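Local coordinates for protein acetyltransferase (Escherichia coli, PDB 7BYY) that acetylates aminoacyl-tRNAs as the GNAT-family toxin of a toxin-antitoxin system, probably using acetyl-CoA to modify glycyl-tRNA, at residues A43-S48 with I70-A75; C16-D21 with K47-S52. The protein carries 1 engineered substitution. All blocks are in the same frame, centred on the assembly; numbering follows the deposited sequence.

Contact 1. Residues A43-S48 with I70-A75; sequences ASLKKS and ICTFTA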
loop_
_atom_site.group_PDB
_atom_site.type_symbol
_atom_site.label_atom_id
_atom_site.label_comp_id
_atom_site.label_asym_id
_atom_site.label_seq_id
_atom_site.Cartn_x
_atom_site.Cartn_y
_atom_site.Cartn_z
ATOM N N ALA A 43 -6.081 4.955 24.361
ATOM C CA ALA A 43 -5.834 6.386 24.257
ATOM C C ALA A 43 -5.524 6.882 22.851
ATOM O O ALA A 43 -5.837 8.033 22.542
ATOM C CB ALA A 43 -4.676 6.789 25.180
ATOM N N SER A 44 -4.917 6.063 21.992
ATOM C CA SER A 44 -4.375 6.552 20.731
ATOM C C SER A 44 -5.015 5.955 19.487
ATOM O O SER A 44 -4.640 6.346 18.375
ATOM C CB SER A 44 -2.862 6.298 20.679
ATOM O OG SER A 44 -2.359 6.490 19.367
ATOM N N LEU A 45 -5.964 5.028 19.629
ATOM C CA LEU A 45 -6.502 4.348 18.454
ATOM C C LEU A 45 -7.301 5.300 17.572
ATOM O O LEU A 45 -7.181 5.264 16.341
ATOM C CB LEU A 45 -7.367 3.164 18.885
ATOM C CG LEU A 45 -8.224 2.537 17.783
ATOM C CD1 LEU A 45 -7.357 1.874 16.716
ATOM C CD2 LEU A 45 -9.220 1.550 18.368
ATOM N N LYS A 46 -8.117 6.163 18.184
ATOM C CA LYS A 46 -8.991 7.042 17.414
ATOM C C LYS A 46 -8.193 8.029 16.569
ATOM O O LYS A 46 -8.515 8.258 15.397
ATOM C CB LYS A 46 -9.936 7.791 18.355
ATOM C CG LYS A 46 -11.024 6.933 18.979
ATOM C CD LYS A 46 -12.076 7.803 19.640
ATOM C CE LYS A 46 -13.422 7.104 19.708
ATOM N NZ LYS A 46 -14.537 8.065 19.973
ATOM N N LYS A 47 -7.146 8.619 17.143
ATOM C CA LYS A 47 -6.416 9.664 16.438
ATOM C C LYS A 47 -5.456 9.107 15.401
ATOM O O LYS A 47 -5.117 9.808 14.442
ATOM C CB LYS A 47 -5.657 10.524 17.438
ATOM C CG LYS A 47 -6.399 10.679 18.741
ATOM C CD LYS A 47 -5.449 11.084 19.848
ATOM C CE LYS A 47 -5.811 12.478 20.346
ATOM N NZ LYS A 47 -5.149 12.866 21.607
ATOM N N SER A 48 -5.003 7.866 15.572
ATOM C CA SER A 48 -4.100 7.284 14.587
ATOM C C SER A 48 -4.795 7.109 13.242
ATOM O O SER A 48 -4.276 7.532 12.204
ATOM C CB SER A 48 -3.551 5.953 15.099
ATOM O OG SER A 48 -2.602 6.168 16.128
ATOM N N ILE A 70 -8.296 -6.366 18.104
ATOM C CA ILE A 70 -7.941 -5.242 17.251
ATOM C C ILE A 70 -6.753 -5.650 16.390
ATOM O O ILE A 70 -6.017 -6.588 16.704
ATOM C CB ILE A 70 -7.611 -3.967 18.061
ATOM C CG1 ILE A 70 -7.903 -2.715 17.234
ATOM C CG2 ILE A 70 -6.159 -3.983 18.520
ATOM C CD1 ILE A 70 -9.366 -2.508 16.941
ATOM N N CYS A 71 -6.579 -4.928 15.286
ATOM C CA CYS A 71 -5.509 -5.244 14.346
ATOM C C CYS A 71 -5.224 -4.008 13.506
ATOM O O CYS A 71 -6.055 -3.625 12.676
ATOM C CB CYS A 71 -5.906 -6.422 13.471
ATOM S SG CYS A 71 -4.833 -6.644 12.064
ATOM N N THR A 72 -4.059 -3.397 13.704
ATOM C CA THR A 72 -3.678 -2.195 12.976
ATOM C C THR A 72 -2.515 -2.488 12.036
ATOM O O THR A 72 -1.641 -3.307 12.334
ATOM C CB THR A 72 -3.292 -1.057 13.928
ATOM O OG1 THR A 72 -2.234 -1.488 14.788
ATOM C CG2 THR A 72 -4.488 -0.637 14.774
ATOM N N PHE A 73 -2.508 -1.795 10.899
ATOM C CA PHE A 73 -1.531 -2.065 9.856
ATOM C C PHE A 73 -1.335 -0.809 9.016
ATOM O O PHE A 73 -2.241 0.021 8.899
ATOM C CB PHE A 73 -1.976 -3.238 8.978
ATOM C CG PHE A 73 -3.396 -3.129 8.503
ATOM C CD1 PHE A 73 -4.446 -3.553 9.303
ATOM C CD2 PHE A 73 -3.682 -2.602 7.254
ATOM C CE1 PHE A 73 -5.754 -3.453 8.867
ATOM C CE2 PHE A 73 -4.987 -2.503 6.812
ATOM C CZ PHE A 73 -6.025 -2.929 7.621
ATOM N N THR A 74 -0.137 -0.678 8.447
ATOM C CA THR A 74 0.244 0.467 7.628
ATOM C C THR A 74 0.906 -0.027 6.347
ATOM O O THR A 74 1.050 -1.230 6.117
ATOM C CB THR A 74 1.205 1.407 8.372
ATOM O OG1 THR A 74 2.518 0.829 8.395
ATOM C CG2 THR A 74 0.748 1.644 9.800
ATOM N N ALA A 75 1.315 0.918 5.508
ATOM C CA ALA A 75 2.149 0.611 4.355
ATOM C C ALA A 75 3.618 0.737 4.740
ATOM O O ALA A 75 3.990 1.561 5.580
ATOM C CB ALA A 75 1.828 1.537 3.181
#

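Contact 2. Residues C16-D21 with K47-S52; sequences CNYQSD and KSVRNS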
loop_
_atom_site.group_PDB
_atom_site.type_symbol
_atom_site.label_atom_id
_atom_site.label_comp_id
_atom_site.label_asym_id
_atom_site.label_seq_id
_atom_site.Cartn_x
_atom_site.Cartn_y
_atom_site.Cartn_z
ATOM N N CYS A 16 -15.100 -5.810 11.327
ATOM C CA CYS A 16 -15.414 -4.456 10.896
ATOM C C CYS A 16 -14.134 -3.658 10.723
ATOM O O CYS A 16 -13.184 -3.823 11.493
ATOM C CB CYS A 16 -16.322 -3.734 11.906
ATOM S SG CYS A 16 -17.734 -4.692 12.516
ATOM N N ASN A 17 -14.113 -2.801 9.705
ATOM C CA ASN A 17 -13.105 -1.752 9.630
ATOM C C ASN A 17 -13.409 -0.714 10.697
ATOM O O ASN A 17 -14.471 -0.084 10.668
ATOM C CB ASN A 17 -13.097 -1.112 8.244
ATOM C CG ASN A 17 -12.262 -1.885 7.249
ATOM O OD1 ASN A 17 -12.774 -2.736 6.523
ATOM N ND2 ASN A 17 -10.966 -1.591 7.206
ATOM N N TYR A 18 -12.495 -0.547 11.648
ATOM C CA TYR A 18 -12.777 0.307 12.794
ATOM C C TYR A 18 -13.001 1.747 12.354
ATOM O O TYR A 18 -12.200 2.315 11.606
ATOM C CB TYR A 18 -11.638 0.242 13.810
ATOM C CG TYR A 18 -11.781 1.285 14.890
ATOM C CD1 TYR A 18 -10.986 2.423 14.892
ATOM C CD2 TYR A 18 -12.736 1.149 15.890
ATOM C CE1 TYR A 18 -11.125 3.390 15.868
ATOM C CE2 TYR A 18 -12.884 2.109 16.869
ATOM C CZ TYR A 18 -12.075 3.228 16.853
ATOM O OH TYR A 18 -12.212 4.190 17.823
ATOM N N GLN A 19 -14.096 2.336 12.825
ATOM C CA GLN A 19 -14.423 3.730 12.560
ATOM C C GLN A 19 -13.962 4.581 13.736
ATOM O O GLN A 19 -14.238 4.250 14.893
ATOM C CB GLN A 19 -15.925 3.908 12.330
ATOM C CG GLN A 19 -16.557 2.823 11.472
ATOM C CD GLN A 19 -16.912 3.311 10.080
ATOM O OE1 GLN A 19 -17.377 4.439 9.901
ATOM N NE2 GLN A 19 -16.691 2.461 9.082
ATOM N N SER A 20 -13.261 5.678 13.433
ATOM C CA SER A 20 -12.681 6.513 14.480
ATOM C C SER A 20 -13.732 7.183 15.357
ATOM O O SER A 20 -13.419 7.561 16.491
ATOM C CB SER A 20 -11.769 7.574 13.861
ATOM O OG SER A 20 -12.331 8.108 12.674
ATOM N N ASP A 21 -14.963 7.337 14.870
ATOM C CA ASP A 21 -16.024 7.980 15.633
ATOM C C ASP A 21 -16.862 6.992 16.434
ATOM O O ASP A 21 -17.921 7.369 16.948
ATOM C CB ASP A 21 -16.928 8.796 14.703
ATOM C CG ASP A 21 -17.286 8.050 13.429
ATOM O OD1 ASP A 21 -16.414 7.329 12.895
ATOM O OD2 ASP A 21 -18.438 8.187 12.959
ATOM N N LYS A 47 -7.146 8.619 17.143
ATOM C CA LYS A 47 -6.416 9.664 16.438
ATOM C C LYS A 47 -5.456 9.107 15.401
ATOM O O LYS A 47 -5.117 9.808 14.442
ATOM C CB LYS A 47 -5.657 10.524 17.438
ATOM C CG LYS A 47 -6.399 10.679 18.741
ATOM C CD LYS A 47 -5.449 11.084 19.848
ATOM C CE LYS A 47 -5.811 12.478 20.346
ATOM N NZ LYS A 47 -5.149 12.866 21.607
ATOM N N SER A 48 -5.003 7.866 15.572
ATOM C CA SER A 48 -4.100 7.284 14.587
ATOM C C SER A 48 -4.795 7.109 13.242
ATOM O O SER A 48 -4.276 7.532 12.204
ATOM C CB SER A 48 -3.551 5.953 15.099
ATOM O OG SER A 48 -2.602 6.168 16.128
ATOM N N VAL A 49 -5.979 6.492 13.240
ATOM C CA VAL A 49 -6.679 6.284 11.976
ATOM C C VAL A 49 -7.327 7.565 11.467
ATOM O O VAL A 49 -7.591 7.678 10.264
ATOM C CB VAL A 49 -7.722 5.157 12.088
ATOM C CG1 VAL A 49 -7.128 3.953 12.809
ATOM C CG2 VAL A 49 -8.973 5.639 12.789
ATOM N N ARG A 50 -7.585 8.538 12.345
ATOM C CA ARG A 50 -8.055 9.840 11.884
ATOM C C ARG A 50 -6.977 10.537 11.067
ATOM O O ARG A 50 -7.243 11.056 9.976
ATOM C CB ARG A 50 -8.474 10.700 13.075
ATOM C CG ARG A 50 -9.976 10.773 13.287
ATOM C CD ARG A 50 -10.367 11.995 14.102
ATOM N NE ARG A 50 -10.418 11.708 15.534
ATOM C CZ ARG A 50 -11.529 11.402 16.197
ATOM N NH1 ARG A 50 -12.689 11.339 15.554
ATOM N NH2 ARG A 50 -11.481 11.159 17.501
ATOM N N ASN A 51 -5.745 10.548 11.580
ATOM C CA ASN A 51 -4.602 10.990 10.791
ATOM C C ASN A 51 -4.359 10.083 9.594
ATOM O O ASN A 51 -3.634 10.474 8.673
ATOM C CB ASN A 51 -3.355 11.039 11.679
ATOM C CG ASN A 51 -2.223 11.843 11.064
ATOM O OD1 ASN A 51 -1.686 11.489 10.013
ATOM N ND2 ASN A 51 -1.851 12.933 11.726
ATOM N N SER A 52 -4.972 8.899 9.578
ATOM C CA SER A 52 -4.643 7.840 8.623
ATOM C C SER A 52 -3.184 7.421 8.782
ATOM O O SER A 52 -2.460 7.222 7.805
ATOM C CB SER A 52 -4.955 8.244 7.177
ATOM O OG SER A 52 -3.959 9.099 6.650
#

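Contact 1. Residues A43-S48 with I70-A75
Leu45 of helix 35-50 sits above Thr72 of strand 67-79, their CA atoms 9.0 Å apart, a spacing bridged by side chains alone. Within residues 43-48 Leu45 alone makes the contact. With CG anti to the backbone N (chi1 168°), its two methyl branches reach down and straddle alternate residues of the strand: CD2 meets the far end of Ile70 at CD1, 4.3 Å away, and CD1 meets the methyl of Thr72, CG2, also at 4.3 Å. The touch is purely apolar and modest in area, and Phe40 and Val41 of the same helix pack beside it, Phe40 on both Leu45 and Thr72 and Val41 on Ile70. On the helix itself, Ser44 O takes two bonds from Ser48, one from N at 3.2 Å and one from OG at 3.0 Å, arriving from opposite faces of the carbonyl plane, and the Ser48 hydroxyl thus folds back on the carbonyl one turn earlier in the helix. Between Ile70 and Thr72 the strand presents Cys71 to the other face of the sheet, where Phe73 meets the rings of Phe122 and His125 of helix 114-132. Strand 67-79 is thus covered by helices on both faces, the alpha/beta layering of the GNAT fold, with the hydrophobic core of this side built on alternate strand residues.

Contact 2. Residues C16-D21 with K47-S52
The phenol oxygen of Tyr18, whose ring rests against Val49, is held by two groups beyond this contact: it accepts from NE2 of Gln27 and donates to the backbone O of Ile22. Placed by CG lying anti to the backbone N (chi1 170°), the ring offers its edge to the helix, and Val49 CG2 approaches close to the ring plane, 4.3 Å from CD1. The same methyl also packs on Ser20, two residues further along the loop, with Val49 CG2 3.6 Å from Ser20 CB. Ser20 rests against Val49 and Arg50 together, its OG 3.6 Å from Arg50 CG, a carbon. The arginine chain bends at chi3 (-92°), which folds it back and lays one face of the guanidinium over Ser20 CB. Just beyond, Ser52 with its positive phi is the C-prime residue of a Schellman motif, Asp53 N returning to Ser48 O. Asp21 OD1 and Arg50 NH1 stand 6.1 Å apart, so any attraction between their charges would act at long range. The loop after strand 13-17 is therefore held to the C-terminal turn of helix 35-50 mainly by van der Waals packing, while the polar end of Tyr18 is anchored within the loop.

In the fold
Helix 35-50 serves both contacts, whose centres lie about 7 Å apart and which share Lys47 and Ser48. Contact 1 uses the face turned to the sheet, contact 2 the flank and end facing the loop after strand 13-17. Leu45 CG packs 3.6 Å from Tyr18 CE1, joining the two contacts directly, and the neighbouring Lys46 reaches across the loop to a hydrogen bond with Thr23. Both also border the second subunit, Phe73 and Ala75 packing on its Leu133 and Ser52 on its Pro134. Strand 67-79 of contact 1 pairs with strand 94-105, and in GNAT enzymes acetyl-CoA binds between the strands equivalent to 94-105 and 137-142.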